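Local coordinates for protein signal recognition particle receptor subunit beta (Mus musculus, PDB 2FH5) that binds GTP as the beta subunit of the signal recognition particle receptor, which directs nascent secretory proteins to the endoplasmic reticulum membrane, at residues L72-V86 against V98-L112. Residues are numbered along the deposited sequence; the frame is centred on the assembly and turned at random.
Sequences LDRFKSSARAVVFVV and VAEFLYQVLIDSMAL
Phe84 packs from strand 81-86 onto helix 98-110, which runs antiparallel to it (176°) in the first half of a beta-alpha-beta crossover of the P-loop GTPase fold. With CG anti to the backbone N (chi1 -172°), the ring projects from the sheet among Val98, Phe101, Leu102 and Val105. Leu102 CD1 lies over one face in a CH-pi contact, 4.1 Å from the centroid of the Phe84 ring, while Val105 CG2 meets the ring edge near its plane. Phe84 CE2 sits 3.5 Å from Phe101 CD2, over a face of the Phe101 ring; the two planes are inclined at 53°. Were Phe84 replaced by alanine, a gap is likely to open between strand and helix, costing Leu102 CD1 its aromatic face and Phe101 one of the rings packed against it. Phe101 also touches the P-loop near Gly14, a GTP-binding residue, and meets Arg68 in a cation-pi contact; its side chain lies about 8 Å from the bound GTP.

Val105 turns its other methyl, CG1, to Val82, and through CG2 it also packs 3.8 Å from Leu72 CD2, joining helix 65-75 to the same core. Farther along, Leu112 CD1 rests against the backbone of Lys76. At the partly exposed margin the extended Lys76 chain carries NZ to Asp73 OD1 in a salt bridge whose hydrogen bond is weak (3.5 Å), and its charge probably also eases the proximity of the carboxylates of Asp73 and Asp108. A water bridges these two acids, donating to Asp73 OD1 at 2.7 Å and to Asp108 OD2 at 2.6 Å.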
loop_
_atom_site.group_PDB
_atom_site.type_symbol
_atom_site.label_atom_id
_atom_site.label_comp_id
_atom_site.label_asym_id
_atom_site.label_seq_id
_atom_site.Cartn_x
_atom_site.Cartn_y
_atom_site.Cartn_z
ATOM N N LEU B 72 14.208 -1.360 -0.511
ATOM C CA LEU B 72 14.542 -2.695 -0.034
ATOM C C LEU B 72 16.020 -2.643 0.395
ATOM O O LEU B 72 16.387 -3.193 1.440
ATOM C CB LEU B 72 14.337 -3.761 -1.120
ATOM C CG LEU B 72 14.767 -5.216 -0.800
ATOM C CD1 LEU B 72 14.067 -5.764 0.441
ATOM C CD2 LEU B 72 14.444 -6.099 -1.974
ATOM N N ASP B 73 16.863 -1.973 -0.397
ATOM C CA ASP B 73 18.285 -1.837 -0.046
ATOM C C ASP B 73 18.427 -1.159 1.312
ATOM O O ASP B 73 19.237 -1.576 2.138
ATOM C CB ASP B 73 19.054 -0.965 -1.042
ATOM C CG ASP B 73 19.236 -1.621 -2.399
ATOM O OD1 ASP B 73 19.321 -2.875 -2.455
ATOM O OD2 ASP B 73 19.316 -0.871 -3.409
ATOM N N ARG B 74 17.644 -0.104 1.540
ATOM C CA ARG B 74 17.732 0.633 2.792
ATOM C C ARG B 74 17.352 -0.162 4.038
ATOM O O ARG B 74 17.955 0.021 5.089
ATOM C CB ARG B 74 16.880 1.909 2.727
ATOM C CG ARG B 74 16.968 2.742 3.992
ATOM C CD ARG B 74 15.863 3.769 4.124
ATOM N NE ARG B 74 15.979 4.847 3.151
ATOM C CZ ARG B 74 15.235 5.951 3.173
ATOM N NH1 ARG B 74 14.321 6.122 4.128
ATOM N NH2 ARG B 74 15.398 6.879 2.234
ATOM N N PHE B 75 16.375 -1.056 3.929
ATOM C CA PHE B 75 15.937 -1.816 5.090
ATOM C C PHE B 75 16.340 -3.287 5.156
ATOM O O PHE B 75 16.117 -3.926 6.192
ATOM C CB PHE B 75 14.404 -1.755 5.205
ATOM C CG PHE B 75 13.862 -0.388 5.530
ATOM C CD1 PHE B 75 14.038 0.171 6.800
ATOM C CD2 PHE B 75 13.189 0.360 4.559
ATOM C CE1 PHE B 75 13.551 1.465 7.095
ATOM C CE2 PHE B 75 12.706 1.642 4.846
ATOM C CZ PHE B 75 12.888 2.190 6.117
ATOM N N LYS B 76 16.907 -3.845 4.085
ATOM C CA LYS B 76 17.226 -5.272 4.100
ATOM C C LYS B 76 18.092 -5.791 5.246
ATOM O O LYS B 76 17.768 -6.830 5.836
ATOM C CB LYS B 76 17.823 -5.720 2.760
ATOM C CG LYS B 76 19.090 -5.024 2.350
ATOM C CD LYS B 76 19.570 -5.533 1.006
ATOM C CE LYS B 76 20.824 -4.804 0.559
ATOM N NZ LYS B 76 21.262 -5.221 -0.811
ATOM N N SER B 77 19.167 -5.081 5.589
ATOM C CA SER B 77 20.033 -5.552 6.672
ATOM C C SER B 77 19.338 -5.608 8.042
ATOM O O SER B 77 19.842 -6.259 8.957
ATOM C CB SER B 77 21.303 -4.700 6.755
ATOM O OG SER B 77 21.014 -3.389 7.204
ATOM N N SER B 78 18.183 -4.948 8.174
ATOM C CA SER B 78 17.408 -4.941 9.430
ATOM C C SER B 78 16.314 -6.014 9.452
ATOM O O SER B 78 15.599 -6.153 10.452
ATOM C CB SER B 78 16.709 -3.584 9.636
ATOM O OG SER B 78 17.578 -2.483 9.410
ATOM N N ALA B 79 16.185 -6.772 8.361
ATOM C CA ALA B 79 15.131 -7.771 8.256
ATOM C C ALA B 79 15.358 -9.150 8.850
ATOM O O ALA B 79 16.325 -9.841 8.546
ATOM C CB ALA B 79 14.722 -7.923 6.806
ATOM N N ARG B 80 14.423 -9.543 9.690
ATOM C CA ARG B 80 14.425 -10.846 10.301
ATOM C C ARG B 80 13.652 -11.742 9.328
ATOM O O ARG B 80 13.871 -12.959 9.265
ATOM C CB ARG B 80 13.683 -10.779 11.631
ATOM C CG ARG B 80 13.370 -12.105 12.251
ATOM C CD ARG B 80 12.582 -11.895 13.529
ATOM N NE ARG B 80 12.917 -12.891 14.541
ATOM C CZ ARG B 80 14.052 -12.895 15.233
ATOM N NH1 ARG B 80 14.961 -11.949 15.028
ATOM N NH2 ARG B 80 14.286 -13.855 16.118
ATOM N N ALA B 81 12.740 -11.123 8.574
ATOM C CA ALA B 81 11.922 -11.849 7.614
ATOM C C ALA B 81 11.385 -10.938 6.526
ATOM O O ALA B 81 11.242 -9.735 6.719
ATOM C CB ALA B 81 10.768 -12.539 8.322
ATOM N N VAL B 82 11.079 -11.539 5.383
ATOM C CA VAL B 82 10.560 -10.826 4.237
ATOM C C VAL B 82 9.323 -11.556 3.770
ATOM O O VAL B 82 9.360 -12.778 3.634
ATOM C CB VAL B 82 11.569 -10.818 3.072
ATOM C CG1 VAL B 82 10.947 -10.151 1.820
ATOM C CG2 VAL B 82 12.817 -10.094 3.500
ATOM N N VAL B 83 8.231 -10.816 3.561
ATOM C CA VAL B 83 6.979 -11.380 3.054
ATOM C C VAL B 83 6.807 -10.768 1.692
ATOM O O VAL B 83 6.669 -9.537 1.559
ATOM C CB VAL B 83 5.766 -10.980 3.892
ATOM C CG1 VAL B 83 4.485 -11.589 3.286
ATOM C CG2 VAL B 83 5.961 -11.447 5.332
ATOM N N PHE B 84 6.867 -11.608 0.674
ATOM C CA PHE B 84 6.713 -11.135 -0.690
ATOM C C PHE B 84 5.244 -11.388 -1.021
ATOM O O PHE B 84 4.805 -12.542 -1.116
ATOM C CB PHE B 84 7.657 -11.918 -1.629
ATOM C CG PHE B 84 7.719 -11.381 -3.036
ATOM C CD1 PHE B 84 6.687 -11.637 -3.950
ATOM C CD2 PHE B 84 8.798 -10.605 -3.446
ATOM C CE1 PHE B 84 6.735 -11.121 -5.261
ATOM C CE2 PHE B 84 8.865 -10.075 -4.763
ATOM C CZ PHE B 84 7.835 -10.334 -5.668
ATOM N N VAL B 85 4.482 -10.306 -1.174
ATOM C CA VAL B 85 3.053 -10.409 -1.475
ATOM C C VAL B 85 2.730 -10.541 -2.960
ATOM O O VAL B 85 3.281 -9.841 -3.799
ATOM C CB VAL B 85 2.324 -9.205 -0.912
ATOM C CG1 VAL B 85 0.842 -9.388 -1.079
ATOM C CG2 VAL B 85 2.720 -9.009 0.549
ATOM N N VAL B 86 1.818 -11.443 -3.278
ATOM C CA VAL B 86 1.422 -11.703 -4.661
ATOM C C VAL B 86 -0.096 -11.614 -4.874
ATOM O O VAL B 86 -0.869 -12.207 -4.122
ATOM C CB VAL B 86 1.870 -13.125 -5.088
ATOM C CG1 VAL B 86 1.466 -13.417 -6.545
ATOM C CG2 VAL B 86 3.354 -13.253 -4.908
ATOM N N VAL B 98 6.369 -10.374 -11.539
ATOM C CA VAL B 98 6.516 -10.947 -10.211
ATOM C C VAL B 98 7.848 -11.676 -10.105
ATOM O O VAL B 98 8.659 -11.360 -9.230
ATOM C CB VAL B 98 5.389 -11.966 -9.903
ATOM C CG1 VAL B 98 5.672 -12.662 -8.586
ATOM C CG2 VAL B 98 4.033 -11.268 -9.870
ATOM N N ALA B 99 8.076 -12.649 -10.993
ATOM C CA ALA B 99 9.331 -13.434 -10.992
ATOM C C ALA B 99 10.582 -12.551 -11.028
ATOM O O ALA B 99 11.546 -12.783 -10.305
ATOM C CB ALA B 99 9.355 -14.412 -12.182
ATOM N N GLU B 100 10.550 -11.531 -11.870
ATOM C CA GLU B 100 11.674 -10.616 -11.999
ATOM C C GLU B 100 11.992 -9.858 -10.714
ATOM O O GLU B 100 13.169 -9.621 -10.399
ATOM C CB GLU B 100 11.394 -9.626 -13.127
ATOM C CG GLU B 100 12.382 -8.504 -13.247
ATOM C CD GLU B 100 12.117 -7.677 -14.495
ATOM O OE1 GLU B 100 12.341 -8.231 -15.600
ATOM O OE2 GLU B 100 11.674 -6.499 -14.378
ATOM N N PHE B 101 10.950 -9.467 -9.978
ATOM C CA PHE B 101 11.167 -8.738 -8.741
ATOM C C PHE B 101 11.596 -9.739 -7.671
ATOM O O PHE B 101 12.518 -9.473 -6.915
ATOM C CB PHE B 101 9.886 -7.990 -8.341
ATOM C CG PHE B 101 9.991 -7.199 -7.049
ATOM C CD1 PHE B 101 11.226 -6.774 -6.552
ATOM C CD2 PHE B 101 8.845 -6.897 -6.317
ATOM C CE1 PHE B 101 11.320 -6.072 -5.335
ATOM C CE2 PHE B 101 8.924 -6.196 -5.105
ATOM C CZ PHE B 101 10.172 -5.786 -4.610
ATOM N N LEU B 102 10.937 -10.888 -7.617
ATOM C CA LEU B 102 11.291 -11.912 -6.638
ATOM C C LEU B 102 12.763 -12.328 -6.805
ATOM O O LEU B 102 13.489 -12.499 -5.820
ATOM C CB LEU B 102 10.353 -13.112 -6.780
ATOM C CG LEU B 102 10.612 -14.287 -5.846
ATOM C CD1 LEU B 102 10.554 -13.843 -4.385
ATOM C CD2 LEU B 102 9.596 -15.387 -6.161
ATOM N N TYR B 103 13.205 -12.453 -8.055
ATOM C CA TYR B 103 14.600 -12.789 -8.379
ATOM C C TYR B 103 15.560 -11.879 -7.617
ATOM O O TYR B 103 16.466 -12.346 -6.929
ATOM C CB TYR B 103 14.832 -12.615 -9.884
ATOM C CG TYR B 103 16.199 -13.060 -10.355
ATOM C CD1 TYR B 103 16.467 -14.403 -10.614
ATOM C CD2 TYR B 103 17.224 -12.142 -10.541
ATOM C CE1 TYR B 103 17.720 -14.816 -11.051
ATOM C CE2 TYR B 103 18.481 -12.549 -10.973
ATOM C CZ TYR B 103 18.719 -13.884 -11.229
ATOM O OH TYR B 103 19.956 -14.279 -11.691
ATOM N N GLN B 104 15.377 -10.569 -7.761
ATOM C CA GLN B 104 16.211 -9.609 -7.042
ATOM C C GLN B 104 16.050 -9.755 -5.529
ATOM O O GLN B 104 16.999 -9.522 -4.780
ATOM C CB GLN B 104 15.867 -8.175 -7.438
ATOM C CG GLN B 104 16.888 -7.528 -8.359
ATOM C CD GLN B 104 16.252 -6.994 -9.650
ATOM O OE1 GLN B 104 16.859 -6.196 -10.381
ATOM N NE2 GLN B 104 15.025 -7.442 -9.937
ATOM N N VAL B 105 14.856 -10.132 -5.071
ATOM C CA VAL B 105 14.646 -10.284 -3.636
ATOM C C VAL B 105 15.399 -11.518 -3.119
ATOM O O VAL B 105 15.943 -11.503 -2.010
ATOM C CB VAL B 105 13.135 -10.385 -3.287
ATOM C CG1 VAL B 105 12.952 -10.826 -1.837
ATOM C CG2 VAL B 105 12.464 -9.014 -3.488
ATOM N N LEU B 106 15.433 -12.577 -3.927
ATOM C CA LEU B 106 16.125 -13.809 -3.558
ATOM C C LEU B 106 17.618 -13.544 -3.507
ATOM O O LEU B 106 18.306 -13.921 -2.558
ATOM C CB LEU B 106 15.842 -14.898 -4.580
ATOM C CG LEU B 106 14.433 -15.429 -4.459
ATOM C CD1 LEU B 106 14.157 -16.369 -5.605
ATOM C CD2 LEU B 106 14.269 -16.123 -3.128
ATOM N N ILE B 107 18.120 -12.883 -4.536
ATOM C CA ILE B 107 19.525 -12.560 -4.557
ATOM C C ILE B 107 19.892 -11.692 -3.357
ATOM O O ILE B 107 20.767 -12.067 -2.577
ATOM C CB ILE B 107 19.894 -11.885 -5.877
ATOM C CG1 ILE B 107 20.092 -12.972 -6.937
ATOM C CG2 ILE B 107 21.116 -11.025 -5.711
ATOM C CD1 ILE B 107 20.431 -12.428 -8.299
ATOM N N ASP B 108 19.218 -10.556 -3.188
ATOM C CA ASP B 108 19.495 -9.665 -2.059
ATOM C C ASP B 108 19.507 -10.398 -0.733
ATOM O O ASP B 108 20.381 -10.172 0.100
ATOM C CB ASP B 108 18.452 -8.562 -1.965
ATOM C CG ASP B 108 18.610 -7.522 -3.038
ATOM O OD1 ASP B 108 19.407 -7.736 -3.971
ATOM O OD2 ASP B 108 17.924 -6.488 -2.954
ATOM N N SER B 109 18.529 -11.277 -0.539
ATOM C CA SER B 109 18.405 -12.024 0.703
ATOM C C SER B 109 19.569 -12.966 0.994
ATOM O O SER B 109 20.030 -13.065 2.143
ATOM C CB SER B 109 17.097 -12.810 0.709
ATOM O OG SER B 109 15.987 -11.937 0.590
ATOM N N MET B 110 20.049 -13.653 -0.038
ATOM C CA MET B 110 21.154 -14.589 0.144
ATOM C C MET B 110 22.481 -13.886 0.404
ATOM O O MET B 110 23.293 -14.367 1.194
ATOM C CB MET B 110 21.276 -15.516 -1.065
ATOM C CG MET B 110 20.086 -16.443 -1.213
ATOM S SD MET B 110 20.231 -17.533 -2.637
ATOM C CE MET B 110 20.585 -16.360 -3.951
ATOM N N ALA B 111 22.698 -12.747 -0.251
ATOM C CA ALA B 111 23.934 -11.991 -0.063
ATOM C C ALA B 111 24.039 -11.390 1.352
ATOM O O ALA B 111 24.995 -10.695 1.665
ATOM C CB ALA B 111 24.031 -10.879 -1.116
ATOM N N LEU B 112 23.061 -11.660 2.207
ATOM C CA LEU B 112 23.077 -11.102 3.549
ATOM C C LEU B 112 23.729 -12.019 4.566
ATOM O O LEU B 112 23.573 -13.238 4.499
ATOM C CB LEU B 112 21.643 -10.775 4.012
ATOM C CG LEU B 112 20.962 -9.489 3.525
ATOM C CD1 LEU B 112 19.516 -9.477 3.970
ATOM C CD2 LEU B 112 21.696 -8.283 4.082
HETATM O O HOH W 1 17.686 -4.196 -4.105
#